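Local structure of 3-methyladenine DNA glycosylase (Helicobacter pylori, 1PU6) at residues G36-Q41 with A94-D99; W23-A28 with L138-A143; E145-D150 with Q197-F202. The protein probably excises 3-methyladenine from alkylated DNA, as a base excision repair glycosylase of the helix-hairpin-helix (HhH-GPD) superfamily. All coordinates share one frame; numbering follows the deposited sequence.

Interaction 1: G36-Q41 with A94-D99; sequences GAVLTQ and AKRLID
Helix segment G36-L39 packs beside helix segment A94-D99, with V38 and L97 bringing their CA atoms nearest, 7.4 Å apart. The apolar part is made of branch tips. V38 carries CG1 anti to its backbone N (chi1 173°), which puts CG1 against L97 CD2 at 3.6 Å, the two side chains sliding past one another in opposite senses. The other methyl of L97, CD1, meets L39 CD2 at 3.8 Å where these two side chains cross at about a right angle. L97 thus forks over consecutive residues of the other helix, one methyl to each. Alongside V38 lies the aliphatic part of R96, whose CD is 3.9 Å from V38 CG1. The chain of R96 bends at chi3 and delivers its guanidinium beside V38 O, which lies at its edge, near its plane.

A water joins the polar ends: it donates to V38 O, donates weakly to Q41 OE1, and accepts from R96 NH1 at 3.0 Å. The close pair of Q41 NE2 and R96 NH1, 3.2 Å, brings two donors together and is no bond. The extended Q41 besides spends its amide on the hairpin of the helix-hairpin-helix, between helices 120-124 and 131-141, NE2 on G128 O and OE1 on G130 N, which fixes its rotation. Around this contact, K93 NZ bonds L39 O and Q41 O, L39 packs on helix 45-57, A94 rests on helix 77-83, and A37 and V38 lean on helix 131-141.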
ATOM      1  N   GLY A  36       7.437   2.709   1.110  1.00 12.90           N
ATOM      2  CA  GLY A  36       7.120   1.505   1.851  1.00 13.15           C
ATOM      3  C   GLY A  36       6.332   0.489   1.054  1.00 12.91           C
ATOM      4  O   GLY A  36       6.508  -0.718   1.267  1.00 14.49           O
ATOM      5  N   ALA A  37       5.461   0.950   0.151  1.00 12.40           N
ATOM      6  CA  ALA A  37       4.675   0.029  -0.649  1.00 13.16           C
ATOM      7  C   ALA A  37       5.606  -0.794  -1.535  1.00 13.58           C
ATOM      8  O   ALA A  37       5.327  -1.979  -1.775  1.00 14.97           O
ATOM      9  CB  ALA A  37       3.665   0.806  -1.520  1.00 12.93           C
ATOM     10  N   VAL A  38       6.687  -0.179  -2.025  1.00 13.80           N
ATOM     11  CA  VAL A  38       7.640  -0.915  -2.832  1.00 14.67           C
ATOM     12  C   VAL A  38       8.476  -1.849  -1.957  1.00 14.91           C
ATOM     13  O   VAL A  38       8.663  -3.033  -2.316  1.00 16.05           O
ATOM     14  CB  VAL A  38       8.550   0.077  -3.610  1.00 13.15           C
ATOM     15  CG1 VAL A  38       9.680  -0.676  -4.322  1.00 15.62           C
ATOM     16  CG2 VAL A  38       7.659   0.880  -4.623  1.00 16.31           C
ATOM     17  N   LEU A  39       9.027  -1.328  -0.842  1.00 14.52           N
ATOM     18  CA  LEU A  39       9.932  -2.106   0.018  1.00 14.95           C
ATOM     19  C   LEU A  39       9.296  -3.250   0.742  1.00 16.39           C
ATOM     20  O   LEU A  39      10.022  -4.202   1.134  1.00 18.83           O
ATOM     21  CB  LEU A  39      10.633  -1.213   1.030  1.00 14.74           C
ATOM     22  CG  LEU A  39      11.581  -0.147   0.461  1.00 13.93           C
ATOM     23  CD1 LEU A  39      12.067   0.744   1.644  1.00 17.12           C
ATOM     24  CD2 LEU A  39      12.746  -0.881  -0.171  1.00 16.27           C
ATOM     25  N   THR A  40       7.956  -3.208   0.907  1.00 15.36           N
ATOM     26  CA  THR A  40       7.329  -4.307   1.604  1.00 17.79           C
ATOM     27  C   THR A  40       7.133  -5.597   0.781  1.00 17.38           C
ATOM     28  O   THR A  40       6.750  -6.641   1.318  1.00 19.83           O
ATOM     29  CB  THR A  40       6.011  -3.798   2.274  1.00 18.32           C
ATOM     30  OG1 THR A  40       5.609  -4.732   3.298  1.00 21.30           O
ATOM     31  CG2 THR A  40       4.887  -3.731   1.279  1.00 17.19           C
ATOM     32  N   GLN A  41       7.361  -5.535  -0.524  1.00 18.96           N
ATOM     33  CA  GLN A  41       7.176  -6.708  -1.375  1.00 18.71           C
ATOM     34  C   GLN A  41       8.035  -7.894  -0.918  1.00 19.87           C
ATOM     35  O   GLN A  41       9.234  -7.740  -0.680  1.00 20.28           O
ATOM     36  CB  GLN A  41       7.425  -6.317  -2.850  1.00 18.62           C
ATOM     37  CG  GLN A  41       7.141  -7.431  -3.902  1.00 17.97           C
ATOM     38  CD  GLN A  41       7.225  -6.880  -5.336  1.00 18.62           C
ATOM     39  OE1 GLN A  41       6.385  -6.060  -5.774  1.00 18.95           O
ATOM     40  NE2 GLN A  41       8.242  -7.312  -6.065  1.00 21.51           N
ATOM     41  N   ALA A  94      16.728  -1.526  -4.287  1.00 13.05           N
ATOM     42  CA  ALA A  94      17.380  -0.245  -4.576  1.00 12.88           C
ATOM     43  C   ALA A  94      17.216   0.119  -6.047  1.00 13.71           C
ATOM     44  O   ALA A  94      16.814   1.251  -6.371  1.00 13.10           O
ATOM     45  CB  ALA A  94      18.895  -0.271  -4.167  1.00 13.44           C
ATOM     46  N   LYS A  95      17.516  -0.810  -6.953  1.00 13.11           N
ATOM     47  CA  LYS A  95      17.368  -0.491  -8.366  1.00 13.85           C
ATOM     48  C   LYS A  95      15.869  -0.164  -8.741  1.00 14.13           C
ATOM     49  O   LYS A  95      15.579   0.758  -9.509  1.00 15.08           O
ATOM     50  CB  LYS A  95      17.871  -1.657  -9.238  1.00 15.55           C
ATOM     51  CG  LYS A  95      17.593  -1.385 -10.757  1.00 18.44           C
ATOM     52  CD  LYS A  95      18.436  -2.296 -11.617  1.00 22.80           C
ATOM     53  CE  LYS A  95      18.046  -2.174 -13.090  1.00 27.47           C
ATOM     54  NZ  LYS A  95      18.353  -0.808 -13.690  1.00 28.36           N
ATOM     55  N   ARG A  96      14.961  -0.936  -8.185  1.00 12.57           N
ATOM     56  CA  ARG A  96      13.535  -0.735  -8.491  1.00 12.75           C
ATOM     57  C   ARG A  96      13.086   0.682  -8.058  1.00 13.02           C
ATOM     58  O   ARG A  96      12.352   1.355  -8.803  1.00 13.45           O
ATOM     59  CB  ARG A  96      12.726  -1.731  -7.683  1.00 13.51           C
ATOM     60  CG  ARG A  96      11.311  -1.801  -8.077  1.00 15.96           C
ATOM     61  CD  ARG A  96      10.625  -2.983  -7.318  1.00 19.33           C
ATOM     62  NE  ARG A  96      11.423  -4.234  -7.476  1.00 21.50           N
ATOM     63  CZ  ARG A  96      11.397  -5.251  -6.622  1.00 24.64           C
ATOM     64  NH1 ARG A  96      10.647  -5.195  -5.539  1.00 24.58           N
ATOM     65  NH2 ARG A  96      12.107  -6.363  -6.874  1.00 26.14           N
ATOM     66  N   LEU A  97      13.513   1.119  -6.851  1.00 11.76           N
ATOM     67  CA  LEU A  97      13.197   2.507  -6.378  1.00 11.89           C
ATOM     68  C   LEU A  97      13.811   3.614  -7.230  1.00 12.14           C
ATOM     69  O   LEU A  97      13.177   4.631  -7.534  1.00 11.93           O
ATOM     70  CB  LEU A  97      13.653   2.704  -4.913  1.00 12.05           C
ATOM     71  CG  LEU A  97      12.765   1.982  -3.926  1.00 13.97           C
ATOM     72  CD1 LEU A  97      13.422   2.086  -2.524  1.00 17.81           C
ATOM     73  CD2 LEU A  97      11.311   2.491  -3.939  1.00 16.17           C
ATOM     74  N   ILE A  98      15.093   3.439  -7.570  1.00 12.12           N
ATOM     75  CA  ILE A  98      15.787   4.433  -8.396  1.00 13.41           C
ATOM     76  C   ILE A  98      15.135   4.573  -9.773  1.00 13.61           C
ATOM     77  O   ILE A  98      14.865   5.706 -10.256  1.00 15.02           O
ATOM     78  CB  ILE A  98      17.284   4.070  -8.499  1.00 13.05           C
ATOM     79  CG1 ILE A  98      17.944   4.297  -7.138  1.00 14.96           C
ATOM     80  CG2 ILE A  98      17.967   4.883  -9.594  1.00 15.64           C
ATOM     81  CD1 ILE A  98      19.359   3.648  -7.023  1.00 17.17           C
ATOM     82  N   ASP A  99      14.878   3.445 -10.409  1.00 13.90           N
ATOM     83  CA  ASP A  99      14.261   3.485 -11.729  1.00 13.25           C
ATOM     84  C   ASP A  99      12.804   4.025 -11.698  1.00 14.25           C
ATOM     85  O   ASP A  99      12.392   4.821 -12.592  1.00 14.85           O
ATOM     86  CB  ASP A  99      14.344   2.112 -12.406  1.00 15.18           C
ATOM     87  CG  ASP A  99      15.787   1.750 -12.839  0.50 12.23           C
ATOM     88  OD1 ASP A  99      16.732   2.608 -12.740  0.50 14.40           O
ATOM     89  OD2 ASP A  99      16.068   0.607 -13.306  0.50 13.88           O
TER
HETATM   90  O   HOH W   1       8.081  -3.713  -5.132  1.00 19.88           O

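Interaction 2: W23-A28 with L138-A143; sequences WWWPNA and LCYACA. Unlike the reference sequence in segment 138-143: A141 (reference Val).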
ATOM      1  N   TRP A  23      -5.781   6.602   7.650  1.00 16.90           N
ATOM      2  CA  TRP A  23      -5.736   5.789   6.410  1.00 14.76           C
ATOM      3  C   TRP A  23      -4.991   4.447   6.636  1.00 16.15           C
ATOM      4  O   TRP A  23      -4.597   3.817   5.682  1.00 15.76           O
ATOM      5  CB  TRP A  23      -5.060   6.561   5.243  1.00 15.73           C
ATOM      6  CG  TRP A  23      -5.947   7.643   4.601  1.00 15.29           C
ATOM      7  CD1 TRP A  23      -6.415   8.828   5.188  1.00 18.65           C
ATOM      8  CD2 TRP A  23      -6.419   7.650   3.256  1.00 14.71           C
ATOM      9  NE1 TRP A  23      -7.165   9.524   4.268  1.00 18.33           N
ATOM     10  CE2 TRP A  23      -7.203   8.817   3.085  1.00 17.66           C
ATOM     11  CE3 TRP A  23      -6.278   6.750   2.179  1.00 16.73           C
ATOM     12  CZ2 TRP A  23      -7.831   9.137   1.852  1.00 18.30           C
ATOM     13  CZ3 TRP A  23      -6.914   7.044   0.934  1.00 17.83           C
ATOM     14  CH2 TRP A  23      -7.683   8.230   0.791  1.00 18.31           C
ATOM     15  N   TRP A  24      -4.795   4.068   7.921  1.00 15.53           N
ATOM     16  CA  TRP A  24      -4.128   2.841   8.399  1.00 14.97           C
ATOM     17  C   TRP A  24      -2.615   2.841   8.155  1.00 14.80           C
ATOM     18  O   TRP A  24      -1.816   2.644   9.099  1.00 16.36           O
ATOM     19  CB  TRP A  24      -4.774   1.559   7.848  1.00 16.36           C
ATOM     20  CG  TRP A  24      -4.045   0.301   8.303  1.00 17.00           C
ATOM     21  CD1 TRP A  24      -4.009  -0.228   9.585  1.00 16.38           C
ATOM     22  CD2 TRP A  24      -3.249  -0.548   7.496  1.00 14.44           C
ATOM     23  NE1 TRP A  24      -3.227  -1.356   9.597  1.00 17.51           N
ATOM     24  CE2 TRP A  24      -2.773  -1.597   8.316  1.00 17.64           C
ATOM     25  CE3 TRP A  24      -2.938  -0.577   6.124  1.00 15.59           C
ATOM     26  CZ2 TRP A  24      -1.963  -2.645   7.821  1.00 18.03           C
ATOM     27  CZ3 TRP A  24      -2.138  -1.616   5.636  1.00 17.78           C
ATOM     28  CH2 TRP A  24      -1.684  -2.651   6.486  1.00 18.65           C
ATOM     29  N   TRP A  25      -2.216   3.032   6.887  1.00 13.77           N
ATOM     30  CA  TRP A  25      -0.768   3.003   6.552  1.00 14.13           C
ATOM     31  C   TRP A  25      -0.133   4.269   7.227  1.00 15.97           C
ATOM     32  O   TRP A  25      -0.651   5.398   7.034  1.00 15.67           O
ATOM     33  CB  TRP A  25      -0.657   3.077   5.008  1.00 14.16           C
ATOM     34  CG  TRP A  25       0.654   2.667   4.475  1.00 14.03           C
ATOM     35  CD1 TRP A  25       1.859   3.302   4.623  1.00 15.01           C
ATOM     36  CD2 TRP A  25       0.888   1.511   3.659  1.00 14.40           C
ATOM     37  NE1 TRP A  25       2.836   2.596   3.947  1.00 17.71           N
ATOM     38  CE2 TRP A  25       2.273   1.495   3.344  1.00 16.58           C
ATOM     39  CE3 TRP A  25       0.065   0.455   3.194  1.00 15.61           C
ATOM     40  CZ2 TRP A  25       2.863   0.471   2.574  1.00 16.92           C
ATOM     41  CZ3 TRP A  25       0.644  -0.573   2.411  1.00 14.10           C
ATOM     42  CH2 TRP A  25       2.034  -0.548   2.117  1.00 17.47           C
ATOM     43  N   PRO A  26       0.968   4.127   7.978  1.00 16.45           N
ATOM     44  CA  PRO A  26       1.621   5.309   8.573  1.00 17.68           C
ATOM     45  C   PRO A  26       2.179   6.258   7.497  1.00 17.85           C
ATOM     46  O   PRO A  26       2.789   5.816   6.515  1.00 18.45           O
ATOM     47  CB  PRO A  26       2.761   4.741   9.461  1.00 18.76           C
ATOM     48  CG  PRO A  26       2.835   3.324   9.146  1.00 21.93           C
ATOM     49  CD  PRO A  26       1.670   2.860   8.266  1.00 17.12           C
ATOM     50  N   ASN A  27       1.921   7.550   7.674  1.00 18.11           N
ATOM     51  CA  ASN A  27       2.308   8.565   6.694  1.00 17.25           C
ATOM     52  C   ASN A  27       1.724   8.333   5.275  1.00 17.62           C
ATOM     53  O   ASN A  27       2.382   8.583   4.239  1.00 16.83           O
ATOM     54  CB  ASN A  27       3.855   8.760   6.666  1.00 18.95           C
ATOM     55  CG  ASN A  27       4.376   9.314   8.000  1.00 23.62           C
ATOM     56  OD1 ASN A  27       5.332   8.755   8.614  1.00 32.93           O
ATOM     57  ND2 ASN A  27       3.726  10.388   8.493  1.00 27.36           N
ATOM     58  N   ALA A  28       0.462   7.916   5.241  1.00 16.79           N
ATOM     59  CA  ALA A  28      -0.303   7.813   3.998  1.00 16.54           C
ATOM     60  C   ALA A  28      -0.351   9.165   3.259  1.00 17.08           C
ATOM     61  O   ALA A  28      -0.270  10.274   3.860  1.00 18.33           O
ATOM     62  CB  ALA A  28      -1.735   7.334   4.312  1.00 17.09           C
ATOM     63  N   LEU A 138      -1.327   3.182  -5.460  1.00 11.83           N
ATOM     64  CA  LEU A 138      -2.559   3.895  -5.905  1.00 12.68           C
ATOM     65  C   LEU A 138      -3.491   4.290  -4.726  1.00 12.90           C
ATOM     66  O   LEU A 138      -4.018   5.442  -4.665  1.00 14.25           O
ATOM     67  CB  LEU A 138      -3.383   3.050  -6.878  1.00 11.54           C
ATOM     68  CG  LEU A 138      -2.692   2.884  -8.229  1.00 12.50           C
ATOM     69  CD1 LEU A 138      -3.373   1.813  -9.083  1.00 17.41           C
ATOM     70  CD2 LEU A 138      -2.549   4.180  -9.041  1.00 14.61           C
ATOM     71  N   CYS A 139      -3.698   3.361  -3.801  1.00 13.69           N
ATOM     72  CA  CYS A 139      -4.575   3.657  -2.655  1.00 13.78           C
ATOM     73  C   CYS A 139      -3.895   4.541  -1.623  1.00 14.44           C
ATOM     74  O   CYS A 139      -4.386   5.640  -1.313  1.00 14.77           O
ATOM     75  CB  CYS A 139      -5.035   2.308  -1.982  1.00 15.06           C
ATOM     76  SG  CYS A 139      -6.111   2.607  -0.598  1.00 16.05           S
ATOM     77  N   TYR A 140      -2.771   4.079  -1.058  1.00 12.74           N
ATOM     78  CA  TYR A 140      -2.207   4.717   0.134  1.00 12.14           C
ATOM     79  C   TYR A 140      -1.270   5.884  -0.145  1.00 13.36           C
ATOM     80  O   TYR A 140      -0.968   6.645   0.777  1.00 15.58           O
ATOM     81  CB  TYR A 140      -1.430   3.681   0.969  1.00 11.74           C
ATOM     82  CG  TYR A 140      -2.359   2.605   1.474  1.00 11.97           C
ATOM     83  CD1 TYR A 140      -3.169   2.848   2.631  1.00 12.06           C
ATOM     84  CD2 TYR A 140      -2.369   1.323   0.877  1.00 11.95           C
ATOM     85  CE1 TYR A 140      -3.983   1.856   3.179  1.00 12.75           C
ATOM     86  CE2 TYR A 140      -3.213   0.294   1.415  1.00 12.64           C
ATOM     87  CZ  TYR A 140      -4.007   0.591   2.556  1.00 14.28           C
ATOM     88  OH  TYR A 140      -4.834  -0.391   3.033  1.00 15.24           O
ATOM     89  N   ALA A 141      -0.797   6.008  -1.385  1.00 13.87           N
ATOM     90  CA  ALA A 141      -0.054   7.217  -1.759  1.00 14.69           C
ATOM     91  C   ALA A 141      -0.900   8.180  -2.580  1.00 16.52           C
ATOM     92  O   ALA A 141      -0.726   9.366  -2.409  1.00 19.22           O
ATOM     93  CB  ALA A 141       1.280   6.909  -2.484  1.00 15.79           C
ATOM     94  N   CYS A 142      -1.787   7.693  -3.455  1.00 15.21           N
ATOM     95  CA  CYS A 142      -2.505   8.584  -4.421  1.00 14.53           C
ATOM     96  C   CYS A 142      -3.991   8.812  -4.114  1.00 16.31           C
ATOM     97  O   CYS A 142      -4.669   9.584  -4.838  1.00 17.26           O
ATOM     98  CB  CYS A 142      -2.386   8.035  -5.858  1.00 15.64           C
ATOM     99  SG  CYS A 142      -0.645   7.786  -6.339  1.00 17.19           S
ATOM    100  N   ALA A 143      -4.501   8.150  -3.080  1.00 16.02           N
ATOM    101  CA  ALA A 143      -5.925   8.285  -2.730  1.00 16.05           C
ATOM    102  C   ALA A 143      -6.918   7.871  -3.824  1.00 16.34           C
ATOM    103  O   ALA A 143      -8.029   8.487  -3.931  1.00 17.59           O
ATOM    104  CB  ALA A 143      -6.235   9.725  -2.157  1.00 17.25           C
TER
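Y140, near the end of helix 131-141, fills the bend made by the irregular segment W23-A28, and its CA comes within 5.3 Å of that of A28. With CG anti to the carbonyl carbon (chi1 -63°), the side chain lies among three successive tryptophans. Its CB lies over one face of the W25 indole, offset toward the rim. From CG outward the phenol ring is covered by W25: CD1 touches W25 CB at 3.5 Å, while CD2 meets W25 CE3, also at 3.5 Å. The two planes are inclined by 38°, so this is an oblique pairing. C139 SG sits over the centre of the opposite face, so that the ring is held between sulfur and indole. At the edge, in the ring plane, W23 O approaches CE1 to 3.2 Å. Y140 CZ and OH reach the six-membered ring of W24, with Y140 OH 3.6 Å from W24 CE3 and the Y140 and W24 ring planes 55° apart. The hydroxyl then donates to A200 O on helix 195-203.

Beside this aromatic cluster, W23 lays CH2 against A143 CB at 3.6 Å, and W23 CZ3 is 3.7 Å from C139 O. W25 also meets F45 edge-to-face, and W24 NE1 is bonded to E208. A beta-mercaptoethanol molecule, probably from the crystallisation liquor, is bound beside W24, consistent with a pocket of the kind that could take a flat alkylated base. No hydrogen bond joins the two segments directly, so their union rests on dispersion and shape; the polar tip of the buried tyrosine is satisfied from a third element, which would fix both its reach and its direction.

Interaction 3: E145-D150 with Q197-F202; sequences EVMVVD and QLYARF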
ATOM      1  N   GLU A 145      -9.508   5.070  -5.761  1.00 16.80           N
ATOM      2  CA  GLU A 145     -10.510   4.075  -5.309  1.00 16.70           C
ATOM      3  C   GLU A 145     -10.095   2.685  -5.743  1.00 17.11           C
ATOM      4  O   GLU A 145     -10.607   2.151  -6.708  1.00 18.30           O
ATOM      5  CB  GLU A 145     -11.941   4.427  -5.806  1.00 18.76           C
ATOM      6  CG  GLU A 145     -12.441   5.750  -5.216  1.00 20.97           C
ATOM      7  CD  GLU A 145     -13.707   6.313  -5.890  1.00 24.78           C
ATOM      8  OE1 GLU A 145     -14.255   7.302  -5.304  1.00 26.43           O
ATOM      9  OE2 GLU A 145     -14.143   5.825  -7.010  1.00 26.48           O
ATOM     10  N   VAL A 146      -9.097   2.142  -5.045  1.00 15.24           N
ATOM     11  CA  VAL A 146      -8.521   0.815  -5.318  1.00 14.97           C
ATOM     12  C   VAL A 146      -8.391   0.088  -3.989  1.00 14.71           C
ATOM     13  O   VAL A 146      -7.863   0.664  -2.997  1.00 17.33           O
ATOM     14  CB  VAL A 146      -7.086   0.994  -5.885  1.00 13.06           C
ATOM     15  CG1 VAL A 146      -6.373  -0.308  -5.979  1.00 17.76           C
ATOM     16  CG2 VAL A 146      -7.221   1.664  -7.283  1.00 17.87           C
ATOM     17  N   MET A 147      -8.830  -1.176  -3.918  1.00 15.09           N
ATOM     18  CA  MET A 147      -8.588  -1.980  -2.699  1.00 15.76           C
ATOM     19  C   MET A 147      -7.414  -2.972  -2.902  1.00 15.81           C
ATOM     20  O   MET A 147      -7.481  -3.828  -3.773  1.00 15.69           O
ATOM     21  CB  MET A 147      -9.829  -2.762  -2.251  1.00 17.90           C
ATOM     22  CG  MET A 147      -9.611  -3.201  -0.662  1.00 17.45           C
ATOM     23  SD  MET A 147     -11.026  -3.802  -0.041  1.00 23.06           S
ATOM     24  CE  MET A 147     -10.312  -5.004   1.146  1.00 15.84           C
ATOM     25  N   VAL A 148      -6.376  -2.878  -2.081  1.00 13.33           N
ATOM     26  CA  VAL A 148      -5.223  -3.777  -2.150  1.00 12.91           C
ATOM     27  C   VAL A 148      -5.680  -5.147  -1.642  1.00 14.08           C
ATOM     28  O   VAL A 148      -6.461  -5.213  -0.671  1.00 16.22           O
ATOM     29  CB  VAL A 148      -4.119  -3.274  -1.205  1.00 13.57           C
ATOM     30  CG1 VAL A 148      -2.972  -4.295  -1.089  1.00 16.09           C
ATOM     31  CG2 VAL A 148      -3.611  -1.918  -1.713  1.00 16.12           C
ATOM     32  N   VAL A 149      -5.213  -6.215  -2.307  1.00 13.74           N
ATOM     33  CA  VAL A 149      -5.305  -7.589  -1.757  1.00 13.34           C
ATOM     34  C   VAL A 149      -3.938  -8.245  -1.738  1.00 15.96           C
ATOM     35  O   VAL A 149      -2.971  -7.668  -2.249  1.00 16.20           O
ATOM     36  CB  VAL A 149      -6.362  -8.482  -2.496  1.00 13.83           C
ATOM     37  CG1 VAL A 149      -7.793  -7.826  -2.329  1.00 14.87           C
ATOM     38  CG2 VAL A 149      -6.005  -8.703  -3.969  1.00 14.27           C
ATOM     39  N   ASP A 150      -3.826  -9.416  -1.106  1.00 17.50           N
ATOM     40  CA  ASP A 150      -2.489  -9.986  -0.755  1.00 16.71           C
ATOM     41  C   ASP A 150      -2.714 -11.420  -0.230  1.00 18.02           C
ATOM     42  O   ASP A 150      -3.854 -11.884  -0.177  1.00 18.16           O
ATOM     43  CB  ASP A 150      -1.808  -9.142   0.361  1.00 18.19           C
ATOM     44  CG  ASP A 150      -2.688  -8.947   1.589  0.50 15.32           C
ATOM     45  OD1 ASP A 150      -2.220  -8.284   2.552  0.50 13.91           O
ATOM     46  OD2 ASP A 150      -3.846  -9.420   1.702  0.50 15.93           O
ATOM     47  N   GLN A 197     -10.658   6.170   1.066  1.00 14.21           N
ATOM     48  CA  GLN A 197     -10.227   5.967   2.471  1.00 13.61           C
ATOM     49  C   GLN A 197     -10.883   4.718   3.054  1.00 14.19           C
ATOM     50  O   GLN A 197     -10.273   4.023   3.893  1.00 13.60           O
ATOM     51  CB  GLN A 197     -10.571   7.199   3.297  1.00 13.52           C
ATOM     52  CG  GLN A 197      -9.900   7.130   4.689  1.00 14.88           C
ATOM     53  CD  GLN A 197     -10.207   8.348   5.560  1.00 15.80           C
ATOM     54  OE1 GLN A 197     -10.701   9.385   5.076  1.00 18.67           O
ATOM     55  NE2 GLN A 197      -9.881   8.234   6.832  1.00 19.15           N
ATOM     56  N   LEU A 198     -12.151   4.464   2.692  1.00 13.83           N
ATOM     57  CA  LEU A 198     -12.794   3.232   3.118  1.00 13.50           C
ATOM     58  C   LEU A 198     -11.961   1.976   2.677  1.00 14.08           C
ATOM     59  O   LEU A 198     -11.702   1.082   3.480  1.00 13.16           O
ATOM     60  CB  LEU A 198     -14.252   3.162   2.611  1.00 14.54           C
ATOM     61  CG  LEU A 198     -15.075   1.982   3.098  1.00 14.99           C
ATOM     62  CD1 LEU A 198     -16.650   2.421   3.045  1.00 17.67           C
ATOM     63  CD2 LEU A 198     -14.862   0.763   2.237  1.00 18.23           C
ATOM     64  N   TYR A 199     -11.542   1.921   1.403  1.00 13.39           N
ATOM     65  CA  TYR A 199     -10.743   0.762   0.955  1.00 13.43           C
ATOM     66  C   TYR A 199      -9.376   0.692   1.707  1.00 13.27           C
ATOM     67  O   TYR A 199      -8.901  -0.409   2.044  1.00 13.87           O
ATOM     68  CB  TYR A 199     -10.493   0.885  -0.560  1.00 13.13           C
ATOM     69  CG  TYR A 199     -11.655   0.575  -1.466  1.00 14.16           C
ATOM     70  CD1 TYR A 199     -11.743   1.185  -2.714  1.00 14.98           C
ATOM     71  CD2 TYR A 199     -12.600  -0.386  -1.148  1.00 16.48           C
ATOM     72  CE1 TYR A 199     -12.772   0.902  -3.606  1.00 17.32           C
ATOM     73  CE2 TYR A 199     -13.670  -0.705  -2.061  1.00 17.86           C
ATOM     74  CZ  TYR A 199     -13.722  -0.051  -3.293  1.00 15.34           C
ATOM     75  OH  TYR A 199     -14.746  -0.331  -4.222  1.00 21.44           O
ATOM     76  N   ALA A 200      -8.780   1.859   1.990  1.00 13.07           N
ATOM     77  CA  ALA A 200      -7.517   1.911   2.772  1.00 12.93           C
ATOM     78  C   ALA A 200      -7.694   1.227   4.112  1.00 13.27           C
ATOM     79  O   ALA A 200      -6.856   0.380   4.533  1.00 14.04           O
ATOM     80  CB  ALA A 200      -7.074   3.389   2.950  1.00 14.08           C
ATOM     81  N   ARG A 201      -8.794   1.564   4.784  1.00 12.64           N
ATOM     82  CA  ARG A 201      -9.053   1.005   6.124  1.00 12.56           C
ATOM     83  C   ARG A 201      -9.463  -0.476   6.033  1.00 13.22           C
ATOM     84  O   ARG A 201      -9.110  -1.269   6.914  1.00 15.50           O
ATOM     85  CB  ARG A 201     -10.117   1.836   6.822  1.00 14.47           C
ATOM     86  CG  ARG A 201      -9.624   3.271   7.219  1.00 13.26           C
ATOM     87  CD  ARG A 201     -10.637   4.083   7.911  1.00 16.73           C
ATOM     88  NE  ARG A 201     -10.823   3.533   9.302  1.00 15.63           N
ATOM     89  CZ  ARG A 201     -10.092   3.893  10.357  1.00 22.17           C
ATOM     90  NH1 ARG A 201      -9.157   4.813  10.290  1.00 17.73           N
ATOM     91  NH2 ARG A 201     -10.371   3.336  11.567  1.00 20.20           N
ATOM     92  N   PHE A 202     -10.274  -0.835   5.033  1.00 13.13           N
ATOM     93  CA  PHE A 202     -10.753  -2.222   4.889  1.00 12.98           C
ATOM     94  C   PHE A 202      -9.550  -3.196   4.728  1.00 13.26           C
ATOM     95  O   PHE A 202      -9.443  -4.237   5.457  1.00 13.63           O
ATOM     96  CB  PHE A 202     -11.734  -2.265   3.674  1.00 13.13           C
ATOM     97  CG  PHE A 202     -12.537  -3.535   3.531  1.00 12.43           C
ATOM     98  CD1 PHE A 202     -13.455  -3.630   2.442  1.00 13.45           C
ATOM     99  CD2 PHE A 202     -12.444  -4.608   4.399  1.00 13.96           C
ATOM    100  CE1 PHE A 202     -14.215  -4.767   2.181  1.00 13.96           C
ATOM    101  CE2 PHE A 202     -13.232  -5.804   4.192  1.00 15.10           C
ATOM    102  CZ  PHE A 202     -14.137  -5.867   3.070  1.00 12.84           C
TER
HETATM  103  O   HOH W   2      -6.647  -0.750  -0.041  1.00 16.34           O
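E145, solvent-exposed, opens the segment and meets Y199 by its backbone and CB, its backbone carbon lying at the edge of the Y199 ring while the carboxylate takes no part. V146 turns its side chain from helix 195-203 and offers its carbonyl instead, V146 O standing 3.6 Å from Y199 CB. Next comes M147, with M147 CA 5.1 Å from Y199 CA, and its side chain carries the contact. Its CB lies over the face of the Y199 ring, 4.2 Å from the centroid, a CH-pi contact. CG is anti to the backbone N (chi1 -162°), and a bend at chi3 brings the terminal methyl over F202: CE is 3.7 Å from that ring's centroid and 18° off its normal. The sulfur touches F202 CD1 at 3.5 Å and also approaches Y199, an oblique Met-aromatic contact to each ring. This extended chain between helices 131-141 and 151-159 is the loop that follows the helix-hairpin-helix in HhH-GPD glycosylases. M147 N and O are bound by E175 and Q171 of helix 167-179. V148 N donates to a water at 3.0 Å, which in turn donates weakly to V146 O and Y199 O. V149 packs on L170 and F174. D150, at the N-cap of helix 151-159, caps a backbone N of that helix and bonds S153 through OD2; its place just after the helix-hairpin-helix is consistent with that of the catalytic aspartate of HhH glycosylases.

Interactions 2 and 3 lie side by side near the centre of the molecule, their centres about 9 Å apart; the centre of interaction 1 is about 16 Å and about 20 Å from theirs. Along the chain, 36-41 and 94-99 both fall between the two segments of interaction 2, and interaction 3 follows after it. W25 links the first two, its CZ2 lying 3.6 Å from A37 N; W23 CE3 links the second and third, 3.5 Å from A200 CB. The contacts thus run from helix 90-108, through helix 131-141 of the helix-hairpin-helix, to helix 195-203, where the loop carrying D150 is held, consistent with a firm setting for base excision.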